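Local coordinates for protein flavodoxin (Bacillus cereus, PDB 6FSG) that binds flavin mononucleotide and probably serves as a low-potential electron donor to a number of redox enzymes, at residues Lys84-Gly89 against Leu136-Glu141; Arg26-Glu31 against Glu141-Leu146. All blocks are in the same frame, centred on the assembly; numbering follows the deposited sequence.

Both contacts use helix 129-144, which lies against one face of the five-stranded parallel sheet of the flavodoxin fold, and their helical segments overlap at Glu141. Contact 1 is core: a mid-helix phenylalanine meets the central part of strand 84-91, and every residue that touches is buried. Contact 2, centred about 10 Å away, lies at the surface, where the end of the same helix meets the loop between helix 13-26 and strand 31-36. The first is aromatic and aliphatic, with one backbone carbonyl beside the ring; the second sets methyl groups against the end of a threonine and an amide. Between them, the Phe142 ring packs on Ala86 and the Lys84 carbonyl oxygen of strand 84-91.

Contact 1: residues Lys84-Gly89 against Leu136-Glu141; sequences KAAVFG and LQFGAE
The carbonyl oxygen of Val87 is the polar atom nearest the helix in this contact, and it lies beside the aromatic ring of Phe138, with Val87 O 3.6 Å from Phe138 CE2. The approach is oblique. The Val87 amide nitrogen, by contrast, lies in the plane of the ring, at its edge. Ala86 completes the seat of the ring on the strand: its methyl carbon CB comes to 3.5 Å from Phe138 CZ, again obliquely. The same Ala86 CB is 4.1 Å from both Phe138 CE1 and Phe138 CE2, so the far end of the ring is roughly centred on this methyl. Phe88 CB stands a little farther off, 4.3 Å from Phe138 CZ. Phe138 CG is anti to the backbone nitrogen (chi1 -176°), which extends the ring from the helix to the strand and lets Phe138 supply over half of the 146 Å² buried here. The segments run nearly antiparallel, at 172°, with their axes 10.5 Å apart at closest approach.

This is the helix-on-sheet packing of the flavodoxin fold. Ala86 and Phe88 point toward helix 129-144, whereas Val87 turns to the other face of the sheet and packs on helix 100-111. Leu118, Leu121 and Ile53 of the flanking strands also touch Phe138, while Phe88 reaches helix 13-26, where it packs on the FMN-binding residue Thr14.

With no hydrogen bond between the segments, the contact rests on dispersion and close fit between buried groups, the end of one ring set against a small alanine methyl.

Contact 2: residues Arg26-Glu31 against Glu141-Leu146; sequences RETENE and EFVKHL
Thr28 and Val143 point toward each other tip to tip across a surface seam of the flavodoxin fold, where the loop between helix 13-26 and strand 31-36, part of a beta-alpha-beta crossover, meets the end of helix 129-144. In the conformer given, both the hydroxyl and the methyl of Thr28 face the Val143 methyls at van der Waals distance, Thr28 OG1 lying 4.1 Å from Val143 CG2. With chi1 at 70°, the hydroxyl oxygen stands between the backbone nitrogen and the carbonyl carbon of its own residue, and it is hydrogen-bonded to the backbone oxygen of Ile25 in the preceding helix.

Asn30 approaches differently. Its side chain crosses those of Val143 and Leu146 at a slant, its amide end resting on one methyl from each; the amide carbon CG of Asn30 is 4.1 Å from Leu146 CD1. Between Thr28 and Asn30 the backbone makes an inverse gamma turn centred on Glu29, closed by a weak bond from Asn30 N to Thr28 O, which leaves both neighbours of Glu29 directed at the helix.

On the helical side, the bond from Leu146 N to Val143 O (2.9 Å) ties together the two residues that meet the loop. One helical turn is also clasped by a salt bridge, Lys144 NZ meeting Glu141 OE2 at 2.7 Å from the syn side, 21° out of the carboxylate plane.

Contact 1: residues Lys84-Gly89 against Leu136-Glu141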
loop_
_atom_site.group_PDB
_atom_site.type_symbol
_atom_site.label_atom_id
_atom_site.label_comp_id
_atom_site.label_asym_id
_atom_site.label_seq_id
_atom_site.Cartn_x
_atom_site.Cartn_y
_atom_site.Cartn_z
ATOM N N LYS A 84 8.763 8.571 -2.254
ATOM C CA LYS A 84 8.207 7.748 -3.325
ATOM C C LYS A 84 7.150 6.828 -2.722
ATOM O O LYS A 84 7.385 6.228 -1.667
ATOM C CB LYS A 84 9.282 6.882 -3.986
ATOM C CG LYS A 84 10.611 7.568 -4.237
ATOM C CD LYS A 84 10.487 8.785 -5.118
ATOM C CE LYS A 84 11.865 9.424 -5.366
ATOM N NZ LYS A 84 12.340 10.241 -4.202
ATOM N N ALA A 85 5.994 6.711 -3.380
ATOM C CA ALA A 85 4.888 5.946 -2.812
ATOM C C ALA A 85 4.131 5.136 -3.861
ATOM O O ALA A 85 4.137 5.444 -5.052
ATOM C CB ALA A 85 3.925 6.864 -2.037
ATOM N N ALA A 86 3.433 4.109 -3.381
ATOM C CA ALA A 86 2.592 3.272 -4.229
ATOM C C ALA A 86 1.583 2.547 -3.346
ATOM O O ALA A 86 1.774 2.428 -2.133
ATOM C CB ALA A 86 3.443 2.263 -5.005
ATOM N N VAL A 87 0.518 2.034 -3.974
ATOM C CA VAL A 87 -0.593 1.404 -3.260
ATOM C C VAL A 87 -1.081 0.171 -4.012
ATOM O O VAL A 87 -1.140 0.161 -5.246
ATOM C CB VAL A 87 -1.748 2.413 -3.086
ATOM C CG1 VAL A 87 -2.892 1.847 -2.274
ATOM C CG2 VAL A 87 -1.261 3.689 -2.418
ATOM N N PHE A 88 -1.481 -0.854 -3.248
ATOM C CA PHE A 88 -2.022 -2.100 -3.783
ATOM C C PHE A 88 -3.193 -2.562 -2.915
ATOM O O PHE A 88 -3.388 -2.081 -1.794
ATOM C CB PHE A 88 -0.965 -3.224 -3.833
ATOM C CG PHE A 88 -0.479 -3.665 -2.474
ATOM C CD1 PHE A 88 0.580 -3.019 -1.853
ATOM C CD2 PHE A 88 -1.063 -4.742 -1.828
ATOM C CE1 PHE A 88 1.021 -3.422 -0.603
ATOM C CE2 PHE A 88 -0.618 -5.147 -0.580
ATOM C CZ PHE A 88 0.412 -4.485 0.031
ATOM N N GLY A 89 -3.971 -3.515 -3.426
ATOM C CA GLY A 89 -5.014 -4.128 -2.612
ATOM C C GLY A 89 -5.734 -5.247 -3.336
ATOM O O GLY A 89 -5.723 -5.330 -4.567
ATOM N N LEU A 136 5.356 -9.119 -8.134
ATOM C CA LEU A 136 6.800 -9.062 -8.350
ATOM C C LEU A 136 7.185 -7.864 -9.210
ATOM O O LEU A 136 8.172 -7.177 -8.921
ATOM C CB LEU A 136 7.265 -10.374 -8.991
ATOM C CG LEU A 136 8.593 -10.385 -9.747
ATOM C CD1 LEU A 136 9.746 -9.981 -8.843
ATOM C CD2 LEU A 136 8.858 -11.767 -10.350
ATOM N N GLN A 137 6.412 -7.580 -10.258
ATOM C CA GLN A 137 6.698 -6.422 -11.102
ATOM C C GLN A 137 6.485 -5.106 -10.352
ATOM O O GLN A 137 7.251 -4.151 -10.530
ATOM C CB GLN A 137 5.839 -6.467 -12.359
ATOM C CG GLN A 137 6.341 -7.418 -13.401
ATOM C CD GLN A 137 7.728 -7.053 -13.905
ATOM O OE1 GLN A 137 8.045 -5.881 -14.119
ATOM N NE2 GLN A 137 8.565 -8.063 -14.093
ATOM N N PHE A 138 5.455 -5.039 -9.503
ATOM C CA PHE A 138 5.226 -3.859 -8.664
ATOM C C PHE A 138 6.431 -3.577 -7.769
ATOM O O PHE A 138 6.929 -2.446 -7.721
ATOM C CB PHE A 138 3.955 -4.133 -7.855
ATOM C CG PHE A 138 3.466 -3.004 -6.970
ATOM C CD1 PHE A 138 3.984 -2.823 -5.696
ATOM C CD2 PHE A 138 2.401 -2.219 -7.362
ATOM C CE1 PHE A 138 3.495 -1.852 -4.853
ATOM C CE2 PHE A 138 1.905 -1.232 -6.522
ATOM C CZ PHE A 138 2.452 -1.063 -5.257
ATOM N N GLY A 139 6.929 -4.593 -7.062
ATOM C CA GLY A 139 8.100 -4.384 -6.226
ATOM C C GLY A 139 9.329 -3.987 -7.022
ATOM O O GLY A 139 10.069 -3.083 -6.626
ATOM N N ALA A 140 9.560 -4.652 -8.159
ATOM C CA ALA A 140 10.721 -4.345 -8.990
ATOM C C ALA A 140 10.642 -2.933 -9.557
ATOM O O ALA A 140 11.646 -2.215 -9.590
ATOM C CB ALA A 140 10.808 -5.346 -10.139
ATOM N N GLU A 141 9.463 -2.515 -10.023
ATOM C CA GLU A 141 9.330 -1.169 -10.573
ATOM C C GLU A 141 9.438 -0.112 -9.478
ATOM O O GLU A 141 9.989 0.973 -9.707
ATOM C CB GLU A 141 8.019 -1.042 -11.351
ATOM C CG GLU A 141 8.011 -1.821 -12.662
ATOM C CD GLU A 141 8.965 -1.226 -13.665
ATOM O OE1 GLU A 141 8.849 -0.009 -13.905
ATOM O OE2 GLU A 141 9.839 -1.954 -14.180
#

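Contact 2: residues Arg26-Glu31 against Glu141-Leu146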
loop_
_atom_site.group_PDB
_atom_site.type_symbol
_atom_site.label_atom_id
_atom_site.label_comp_id
_atom_site.label_asym_id
_atom_site.label_seq_id
_atom_site.Cartn_x
_atom_site.Cartn_y
_atom_site.Cartn_z
ATOM N N ARG A 26 13.053 -7.090 -0.502
ATOM C CA ARG A 26 14.126 -7.509 0.396
ATOM C C ARG A 26 15.296 -8.170 -0.319
ATOM O O ARG A 26 16.378 -8.260 0.269
ATOM C CB ARG A 26 13.598 -8.412 1.508
ATOM C CG ARG A 26 12.920 -7.582 2.587
ATOM C CD ARG A 26 12.216 -8.385 3.636
ATOM N NE ARG A 26 11.758 -7.493 4.702
ATOM C CZ ARG A 26 10.734 -7.744 5.504
ATOM N NH1 ARG A 26 10.054 -8.868 5.362
ATOM N NH2 ARG A 26 10.397 -6.877 6.450
ATOM N N GLU A 27 15.126 -8.602 -1.566
ATOM C CA GLU A 27 16.256 -9.077 -2.359
ATOM C C GLU A 27 17.047 -7.947 -3.012
ATOM O O GLU A 27 18.007 -8.229 -3.736
ATOM C CB GLU A 27 15.811 -10.102 -3.404
ATOM C CG GLU A 27 15.308 -11.410 -2.815
ATOM C CD GLU A 27 16.342 -12.138 -1.979
ATOM O OE1 GLU A 27 17.560 -11.891 -2.156
ATOM O OE2 GLU A 27 15.918 -12.971 -1.144
ATOM N N THR A 28 16.695 -6.690 -2.762
ATOM C CA THR A 28 17.501 -5.555 -3.200
ATOM C C THR A 28 18.235 -4.963 -2.002
ATOM O O THR A 28 18.011 -5.351 -0.853
ATOM C CB THR A 28 16.642 -4.485 -3.890
ATOM O OG1 THR A 28 15.795 -3.818 -2.942
ATOM C CG2 THR A 28 15.793 -5.108 -4.992
ATOM N N GLU A 29 19.123 -4.008 -2.272
ATOM C CA GLU A 29 19.891 -3.377 -1.196
ATOM C C GLU A 29 19.106 -2.211 -0.590
ATOM O O GLU A 29 19.534 -1.056 -0.569
ATOM C CB GLU A 29 21.263 -2.953 -1.694
ATOM C CG GLU A 29 22.110 -4.131 -2.165
ATOM C CD GLU A 29 22.312 -5.200 -1.097
ATOM O OE1 GLU A 29 22.624 -4.843 0.057
ATOM O OE2 GLU A 29 22.150 -6.401 -1.408
ATOM N N ASN A 30 17.920 -2.564 -0.100
ATOM C CA ASN A 30 17.021 -1.659 0.594
ATOM C C ASN A 30 16.394 -2.441 1.741
ATOM O O ASN A 30 16.270 -3.669 1.678
ATOM C CB ASN A 30 15.888 -1.166 -0.320
ATOM C CG ASN A 30 16.399 -0.442 -1.548
ATOM O OD1 ASN A 30 16.406 -0.991 -2.653
ATOM N ND2 ASN A 30 16.845 0.786 -1.360
ATOM N N GLU A 31 15.987 -1.730 2.784
ATOM C CA GLU A 31 15.331 -2.336 3.932
ATOM C C GLU A 31 13.865 -1.923 3.920
ATOM O O GLU A 31 13.528 -0.814 3.495
ATOM C CB GLU A 31 15.979 -1.878 5.242
ATOM C CG GLU A 31 17.463 -2.227 5.370
ATOM C CD GLU A 31 18.361 -1.270 4.603
ATOM O OE1 GLU A 31 18.116 -0.046 4.676
ATOM O OE2 GLU A 31 19.299 -1.739 3.919
ATOM N N GLU A 141 9.463 -2.515 -10.023
ATOM C CA GLU A 141 9.330 -1.169 -10.573
ATOM C C GLU A 141 9.438 -0.112 -9.478
ATOM O O GLU A 141 9.989 0.973 -9.707
ATOM C CB GLU A 141 8.019 -1.042 -11.351
ATOM C CG GLU A 141 8.011 -1.821 -12.662
ATOM C CD GLU A 141 8.965 -1.226 -13.665
ATOM O OE1 GLU A 141 8.849 -0.009 -13.905
ATOM O OE2 GLU A 141 9.839 -1.954 -14.180
ATOM N N PHE A 142 8.908 -0.402 -8.285
ATOM C CA PHE A 142 9.019 0.552 -7.188
ATOM C C PHE A 142 10.482 0.862 -6.878
ATOM O O PHE A 142 10.874 2.030 -6.747
ATOM C CB PHE A 142 8.297 0.030 -5.940
ATOM C CG PHE A 142 8.231 1.043 -4.831
ATOM C CD1 PHE A 142 7.249 2.028 -4.811
ATOM C CD2 PHE A 142 9.173 1.042 -3.827
ATOM C CE1 PHE A 142 7.212 2.987 -3.802
ATOM C CE2 PHE A 142 9.123 1.978 -2.810
ATOM C CZ PHE A 142 8.143 2.953 -2.802
ATOM N N VAL A 143 11.310 -0.178 -6.772
ATOM C CA VAL A 143 12.701 0.034 -6.390
ATOM C C VAL A 143 13.409 0.934 -7.395
ATOM O O VAL A 143 14.268 1.742 -7.018
ATOM C CB VAL A 143 13.426 -1.311 -6.222
ATOM C CG1 VAL A 143 14.889 -1.091 -5.881
ATOM C CG2 VAL A 143 12.788 -2.143 -5.129
ATOM N N LYS A 144 13.076 0.804 -8.686
ATOM C CA LYS A 144 13.760 1.588 -9.715
ATOM C C LYS A 144 13.701 3.087 -9.432
ATOM O O LYS A 144 14.591 3.832 -9.854
ATOM C CB LYS A 144 13.162 1.335 -11.104
ATOM C CG LYS A 144 13.398 -0.051 -11.675
ATOM C CD LYS A 144 12.887 -0.127 -13.122
ATOM C CE LYS A 144 13.026 -1.530 -13.697
ATOM N NZ LYS A 144 12.416 -1.673 -15.059
ATOM N N HIS A 145 12.650 3.553 -8.751
ATOM C CA HIS A 145 12.478 4.971 -8.455
ATOM C C HIS A 145 13.268 5.439 -7.241
ATOM O O HIS A 145 13.354 6.648 -7.004
ATOM C CB HIS A 145 10.993 5.261 -8.249
ATOM C CG HIS A 145 10.200 5.231 -9.517
ATOM N ND1 HIS A 145 10.010 6.353 -10.293
ATOM C CD2 HIS A 145 9.564 4.219 -10.153
ATOM C CE1 HIS A 145 9.289 6.035 -11.354
ATOM N NE2 HIS A 145 9.003 4.747 -11.291
ATOM N N LEU A 146 13.840 4.528 -6.468
ATOM C CA LEU A 146 14.680 4.926 -5.353
ATOM C C LEU A 146 16.075 5.255 -5.874
ATOM O O LEU A 146 16.473 4.832 -6.963
ATOM C CB LEU A 146 14.727 3.805 -4.323
ATOM C CG LEU A 146 13.357 3.315 -3.848
ATOM C CD1 LEU A 146 13.573 2.142 -2.937
ATOM C CD2 LEU A 146 12.584 4.408 -3.157
#